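Local structure of probable thiosulfate sulfurtransferase (Thermus thermophilus, 2EG4) at residues V189-G194 with N213-H219; E141-G145 with R157-N163. The protein probably transfers sulfur from thiosulfate to an acceptor such as cyanide, as rhodaneses do, and binds a zinc ion. All blocks are in the same frame, centred on the assembly; numbering follows the deposited sequence.

Interaction 1: residues V189-G194 with N213-H219; sequences VYCHSG and NYLGSMH. With ZN (zinc ion), chain C; SO4 (sulfate ion), chain D.
A zinc ion joins the two segments through histidine side chains where sheet gives way to loop and helix: H192 NE2 and H219 ND1 each bind ZN at 2.1 Å, C151 and C152 completing the site. Both histidines (chi1 t) set their ring planes at 86°. Upstream the segments run parallel, V189 bridged to N213 (CA to CA 5.2 Å) and Y214 N donating to V189 O at 3.0 Å. Y214 then centres an inverse gamma turn. S217 (phi 53°) accepts C191 N at OG (2.9 Å) and donates from OG to Y214 O (2.7 Å). M218 N to C191 O (2.8 Å) and H219 N to H192 O (3.1 Å) tie the loop to helix 217-223, and M218 SD makes an oblique Met-aromatic contact with Y190. H192 N and S193 N bind a sulfate, probably from the crystallisation liquor, at 2.7 Å (O2) and 2.8 Å (O3). CHSGAR matches the rhodanese active-site loop, so C191 is probably the sulfur-carrying cysteine, and these amides are consistent with an anionic-substrate pocket.

Interaction 2: residues E141-G145 with R157-N163; sequences EEFQG and RIPGSKN. With SO4 (sulfate ion), chain E.
Helix 140-143 enters with E142, which makes no contact with 157-163 and forms a salt bridge with R196 through OE2. F143 (chi1 t) makes nearly the whole contact, its ring sandwiched between R157 and N163. N163 CB sits over one face in a CH-pi contact, 3.5 Å from the ring centroid and 7° off the normal. On the opposite face lie R157 CD, 3.6 Å from the centroid, a second CH-pi contact, and R157 CZ, a cation-pi partner at 4.8 Å. S161 O meets the ring edge, 3.4 Å from F143 CZ. R157 NH1 also donates to F143 O at 3.0 Å, so the arginine grips both ring and backbone of F143. This closes a beta-alpha-beta unit of the rhodanese-like domain, strand 134-136, helix 140-143 and edge strand 162-163, with N163 ND2 hydrogen-bonded to D136 O and R138 O. Q144 CA follows, 4.0 Å from R157 NH1 at the edge of the guanidinium, near its plane. G145 (phi 79°), already outside helical phi/psi, gives a Schellman motif, G145 N reaching E142 O at 3.0 Å. R157, whose CA lies 5.6 Å from that of F143, starts extended (-141/164, chi1 p) and leads into a type II turn from I158 to S161, with G160 at phi 88°; S161 N (3.2 Å) and S161 OG (2.7 Å) donate to I158 O. A sulfate, probably from the crystallisation liquor, lies beside this turn, its O4 accepting R157 NE and G160 N, each at 2.9 Å, and its O1 accepting R157 NH2 at 3.0 Å.

Interaction 2 comes first along the chain and is complete before interaction 1 opens; their centres are 12 Å apart. Both build on one parallel sheet, ordered 162-163, 134-136, 186-190, 210-213, with interaction 2 at one edge strand and interaction 1 on the neighbouring pair 186-190 and 210-213, the latter the opposite edge. They meet directly: Y190 OH probably hydrogen-bonds I158 N (3.0 Å) and S161 OG (3.2 Å), and M218 CE packs on R157 C at 3.6 Å. The loop between 145 and 157 carries C151 and C152, so the chain that interaction 2 closes also supplies half the zinc site of interaction 1. R196, paired with E142, also binds the sulfate at the 189-194 loop.

Interaction 1: residues V189-G194 with N213-H219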
loop_
_atom_site.group_PDB
_atom_site.type_symbol
_atom_site.label_atom_id
_atom_site.label_comp_id
_atom_site.label_asym_id
_atom_site.label_seq_id
_atom_site.Cartn_x
_atom_site.Cartn_y
_atom_site.Cartn_z
ATOM N N VAL A 189 2.112 -4.589 -9.778
ATOM C CA VAL A 189 1.604 -5.563 -8.834
ATOM C C VAL A 189 0.168 -5.226 -8.492
ATOM O O VAL A 189 -0.197 -4.054 -8.440
ATOM C CB VAL A 189 2.428 -5.590 -7.516
ATOM C CG1 VAL A 189 3.787 -6.258 -7.758
ATOM C CG2 VAL A 189 2.641 -4.198 -6.993
ATOM N N TYR A 190 -0.654 -6.248 -8.284
ATOM C CA TYR A 190 -2.048 -5.996 -7.925
ATOM C C TYR A 190 -2.627 -7.151 -7.122
ATOM O O TYR A 190 -2.015 -8.220 -6.997
ATOM C CB TYR A 190 -2.895 -5.776 -9.195
ATOM C CG TYR A 190 -3.286 -7.053 -9.911
ATOM C CD1 TYR A 190 -4.454 -7.727 -9.573
ATOM C CD2 TYR A 190 -2.501 -7.565 -10.941
ATOM C CE1 TYR A 190 -4.852 -8.877 -10.243
ATOM C CE2 TYR A 190 -2.890 -8.732 -11.630
ATOM C CZ TYR A 190 -4.065 -9.375 -11.277
ATOM O OH TYR A 190 -4.499 -10.506 -11.930
ATOM N N CYS A 191 -3.797 -6.916 -6.537
ATOM C CA CYS A 191 -4.508 -7.946 -5.782
ATOM C C CYS A 191 -5.985 -7.575 -5.739
ATOM O O CYS A 191 -6.532 -7.258 -6.787
ATOM C CB CYS A 191 -3.914 -8.117 -4.386
ATOM S SG CYS A 191 -3.758 -6.611 -3.427
ATOM N N HIS A 192 -6.640 -7.594 -4.566
ATOM C CA HIS A 192 -8.059 -7.239 -4.512
ATOM C C HIS A 192 -8.269 -5.734 -4.416
ATOM O O HIS A 192 -9.008 -5.154 -5.203
ATOM C CB HIS A 192 -8.760 -7.914 -3.335
ATOM C CG HIS A 192 -10.210 -7.554 -3.226
ATOM N ND1 HIS A 192 -10.748 -6.977 -2.094
ATOM C CD2 HIS A 192 -11.222 -7.638 -4.123
ATOM C CE1 HIS A 192 -12.026 -6.720 -2.299
ATOM N NE2 HIS A 192 -12.339 -7.109 -3.521
ATOM N N SER A 193 -7.617 -5.086 -3.451
ATOM C CA SER A 193 -7.782 -3.654 -3.347
ATOM C C SER A 193 -6.459 -2.970 -3.066
ATOM O O SER A 193 -6.415 -1.918 -2.432
ATOM C CB SER A 193 -8.827 -3.270 -2.286
ATOM O OG SER A 193 -8.447 -3.692 -0.975
ATOM N N GLY A 194 -5.383 -3.600 -3.534
ATOM C CA GLY A 194 -4.043 -3.026 -3.420
ATOM C C GLY A 194 -3.282 -3.125 -2.112
ATOM O O GLY A 194 -2.263 -2.472 -1.963
ATOM N N ASN A 213 2.079 0.067 -8.064
ATOM C CA ASN A 213 0.919 -0.590 -7.464
ATOM C C ASN A 213 -0.410 -0.238 -8.113
ATOM O O ASN A 213 -0.769 0.930 -8.175
ATOM C CB ASN A 213 0.891 -0.191 -5.966
ATOM C CG ASN A 213 -0.069 -1.034 -5.107
ATOM O OD1 ASN A 213 -0.454 -0.621 -3.988
ATOM N ND2 ASN A 213 -0.417 -2.195 -5.576
ATOM N N TYR A 214 -1.132 -1.255 -8.577
ATOM C CA TYR A 214 -2.448 -1.063 -9.188
ATOM C C TYR A 214 -3.404 -1.017 -8.012
ATOM O O TYR A 214 -3.995 -2.023 -7.624
ATOM C CB TYR A 214 -2.822 -2.230 -10.118
ATOM C CG TYR A 214 -4.236 -2.122 -10.676
ATOM C CD1 TYR A 214 -4.884 -0.890 -10.754
ATOM C CD2 TYR A 214 -4.928 -3.254 -11.087
ATOM C CE1 TYR A 214 -6.206 -0.800 -11.217
ATOM C CE2 TYR A 214 -6.226 -3.178 -11.556
ATOM C CZ TYR A 214 -6.865 -1.940 -11.610
ATOM O OH TYR A 214 -8.165 -1.873 -12.033
ATOM N N LEU A 215 -3.559 0.187 -7.465
ATOM C CA LEU A 215 -4.395 0.387 -6.291
ATOM C C LEU A 215 -5.848 -0.049 -6.474
ATOM O O LEU A 215 -6.418 -0.659 -5.574
ATOM C CB LEU A 215 -4.293 1.850 -5.862
ATOM C CG LEU A 215 -4.968 2.235 -4.555
ATOM C CD1 LEU A 215 -4.463 1.357 -3.398
ATOM C CD2 LEU A 215 -4.692 3.697 -4.304
ATOM N N GLY A 216 -6.449 0.237 -7.633
ATOM C CA GLY A 216 -7.829 -0.190 -7.858
ATOM C C GLY A 216 -7.949 -1.693 -7.772
ATOM O O GLY A 216 -8.937 -2.273 -7.243
ATOM N N SER A 217 -6.921 -2.348 -8.299
ATOM C CA SER A 217 -6.817 -3.801 -8.297
ATOM C C SER A 217 -8.031 -4.525 -8.867
ATOM O O SER A 217 -8.815 -3.944 -9.620
ATOM C CB SER A 217 -6.519 -4.324 -6.888
ATOM O OG SER A 217 -5.123 -4.308 -6.629
ATOM N N MET A 218 -8.167 -5.804 -8.522
ATOM C CA MET A 218 -9.261 -6.638 -9.043
ATOM C C MET A 218 -10.683 -6.131 -8.741
ATOM O O MET A 218 -11.599 -6.308 -9.552
ATOM C CB MET A 218 -9.088 -8.080 -8.537
ATOM C CG MET A 218 -9.489 -9.156 -9.538
ATOM S SD MET A 218 -8.538 -9.113 -11.117
ATOM C CE MET A 218 -9.799 -9.759 -12.182
ATOM N N HIS A 219 -10.886 -5.501 -7.591
ATOM C CA HIS A 219 -12.219 -4.981 -7.304
ATOM C C HIS A 219 -12.603 -3.957 -8.375
ATOM O O HIS A 219 -13.667 -4.060 -8.993
ATOM C CB HIS A 219 -12.275 -4.336 -5.908
ATOM C CG HIS A 219 -13.658 -3.947 -5.486
ATOM N ND1 HIS A 219 -14.513 -4.816 -4.842
ATOM C CD2 HIS A 219 -14.352 -2.796 -5.658
ATOM C CE1 HIS A 219 -15.673 -4.217 -4.633
ATOM N NE2 HIS A 219 -15.602 -2.993 -5.120
HETATM ZN ZN ZN C . -14.275 -6.863 -4.286
HETATM S S SO4 D . -5.946 -7.375 -0.812
HETATM O O1 SO4 D . -7.061 -7.748 0.121
HETATM O O2 SO4 D . -5.979 -8.292 -1.998
HETATM O O3 SO4 D . -6.119 -5.954 -1.260
HETATM O O4 SO4 D . -4.631 -7.521 -0.104
#

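Interaction 2: residues E141-G145 with R157-N163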
loop_
_atom_site.group_PDB
_atom_site.type_symbol
_atom_site.label_atom_id
_atom_site.label_comp_id
_atom_site.label_asym_id
_atom_site.label_seq_id
_atom_site.Cartn_x
_atom_site.Cartn_y
_atom_site.Cartn_z
ATOM N N GLU A 141 -5.353 -19.926 -5.703
ATOM C CA GLU A 141 -6.800 -20.150 -5.819
ATOM C C GLU A 141 -7.540 -18.902 -6.304
ATOM O O GLU A 141 -8.535 -18.995 -7.031
ATOM C CB GLU A 141 -7.403 -20.570 -4.468
ATOM C CG GLU A 141 -7.017 -21.953 -3.965
ATOM C CD GLU A 141 -5.529 -22.094 -3.687
ATOM O OE1 GLU A 141 -4.905 -21.111 -3.219
ATOM O OE2 GLU A 141 -4.985 -23.202 -3.923
ATOM N N GLU A 142 -7.076 -17.736 -5.863
ATOM C CA GLU A 142 -7.694 -16.480 -6.276
ATOM C C GLU A 142 -7.297 -16.238 -7.728
ATOM O O GLU A 142 -8.116 -15.836 -8.558
ATOM C CB GLU A 142 -7.195 -15.322 -5.389
ATOM C CG GLU A 142 -7.764 -15.329 -3.955
ATOM C CD GLU A 142 -6.965 -14.442 -3.014
ATOM O OE1 GLU A 142 -5.893 -14.880 -2.523
ATOM O OE2 GLU A 142 -7.400 -13.295 -2.780
ATOM N N PHE A 143 -6.029 -16.489 -8.017
ATOM C CA PHE A 143 -5.485 -16.318 -9.362
ATOM C C PHE A 143 -6.234 -17.164 -10.392
ATOM O O PHE A 143 -6.461 -16.738 -11.529
ATOM C CB PHE A 143 -4.010 -16.710 -9.354
ATOM C CG PHE A 143 -3.315 -16.513 -10.667
ATOM C CD1 PHE A 143 -2.990 -15.235 -11.116
ATOM C CD2 PHE A 143 -2.958 -17.612 -11.446
ATOM C CE1 PHE A 143 -2.318 -15.056 -12.309
ATOM C CE2 PHE A 143 -2.281 -17.440 -12.652
ATOM C CZ PHE A 143 -1.959 -16.166 -13.083
ATOM N N GLN A 144 -6.599 -18.376 -9.993
ATOM C CA GLN A 144 -7.311 -19.290 -10.876
ATOM C C GLN A 144 -8.803 -19.003 -10.942
ATOM O O GLN A 144 -9.528 -19.610 -11.743
ATOM C CB GLN A 144 -7.089 -20.727 -10.411
ATOM C CG GLN A 144 -5.654 -21.186 -10.463
ATOM C CD GLN A 144 -5.516 -22.608 -9.969
ATOM O OE1 GLN A 144 -6.209 -23.504 -10.448
ATOM N NE2 GLN A 144 -4.628 -22.826 -9.008
ATOM N N GLY A 145 -9.260 -18.071 -10.107
ATOM C CA GLY A 145 -10.662 -17.712 -10.084
ATOM C C GLY A 145 -11.543 -18.688 -9.327
ATOM O O GLY A 145 -12.768 -18.639 -9.455
ATOM N N ARG A 157 -8.744 -13.169 -12.856
ATOM C CA ARG A 157 -7.479 -12.455 -12.845
ATOM C C ARG A 157 -7.411 -11.609 -14.100
ATOM O O ARG A 157 -8.190 -11.800 -15.041
ATOM C CB ARG A 157 -6.316 -13.450 -12.868
ATOM C CG ARG A 157 -6.359 -14.358 -14.092
ATOM C CD ARG A 157 -5.066 -15.155 -14.280
ATOM N NE ARG A 157 -5.133 -16.026 -15.460
ATOM C CZ ARG A 157 -5.760 -17.200 -15.492
ATOM N NH1 ARG A 157 -6.378 -17.655 -14.408
ATOM N NH2 ARG A 157 -5.759 -17.926 -16.601
ATOM N N ILE A 158 -6.490 -10.657 -14.107
ATOM C CA ILE A 158 -6.299 -9.808 -15.263
ATOM C C ILE A 158 -5.609 -10.724 -16.276
ATOM O O ILE A 158 -4.641 -11.389 -15.948
ATOM C CB ILE A 158 -5.432 -8.573 -14.882
ATOM C CG1 ILE A 158 -6.268 -7.660 -13.973
ATOM C CG2 ILE A 158 -4.979 -7.807 -16.138
ATOM C CD1 ILE A 158 -5.498 -6.496 -13.385
ATOM N N PRO A 159 -6.128 -10.780 -17.517
ATOM C CA PRO A 159 -5.523 -11.645 -18.544
ATOM C C PRO A 159 -4.048 -11.345 -18.757
ATOM O O PRO A 159 -3.651 -10.182 -18.835
ATOM C CB PRO A 159 -6.365 -11.344 -19.784
ATOM C CG PRO A 159 -7.720 -10.910 -19.194
ATOM C CD PRO A 159 -7.251 -10.007 -18.075
ATOM N N GLY A 160 -3.236 -12.400 -18.843
ATOM C CA GLY A 160 -1.813 -12.220 -19.075
ATOM C C GLY A 160 -0.951 -12.035 -17.837
ATOM O O GLY A 160 0.273 -12.041 -17.918
ATOM N N SER A 161 -1.578 -11.867 -16.676
ATOM C CA SER A 161 -0.810 -11.673 -15.451
ATOM C C SER A 161 -0.159 -12.970 -14.965
ATOM O O SER A 161 -0.586 -14.066 -15.327
ATOM C CB SER A 161 -1.723 -11.137 -14.345
ATOM O OG SER A 161 -2.742 -12.073 -14.083
ATOM N N LYS A 162 0.866 -12.832 -14.134
ATOM C CA LYS A 162 1.554 -14.001 -13.590
ATOM C C LYS A 162 1.354 -14.011 -12.088
ATOM O O LYS A 162 1.367 -12.961 -11.451
ATOM C CB LYS A 162 3.043 -13.937 -13.922
ATOM C CG LYS A 162 3.329 -13.744 -15.413
ATOM C CD LYS A 162 2.697 -14.843 -16.257
ATOM C CE LYS A 162 3.012 -14.647 -17.741
ATOM N NZ LYS A 162 2.324 -15.654 -18.602
ATOM N N ASN A 163 1.176 -15.201 -11.522
ATOM C CA ASN A 163 0.947 -15.331 -10.088
ATOM C C ASN A 163 2.262 -15.338 -9.300
ATOM O O ASN A 163 3.179 -16.112 -9.589
ATOM C CB ASN A 163 0.147 -16.616 -9.840
ATOM C CG ASN A 163 -0.368 -16.752 -8.408
ATOM O OD1 ASN A 163 -0.673 -17.866 -7.959
ATOM N ND2 ASN A 163 -0.494 -15.631 -7.696
HETATM S S SO4 E . -4.119 -15.924 -19.205
HETATM O O1 SO4 E . -5.337 -16.778 -19.394
HETATM O O2 SO4 E . -2.917 -16.788 -18.968
HETATM O O3 SO4 E . -3.905 -15.100 -20.440
HETATM O O4 SO4 E . -4.312 -15.017 -18.026
#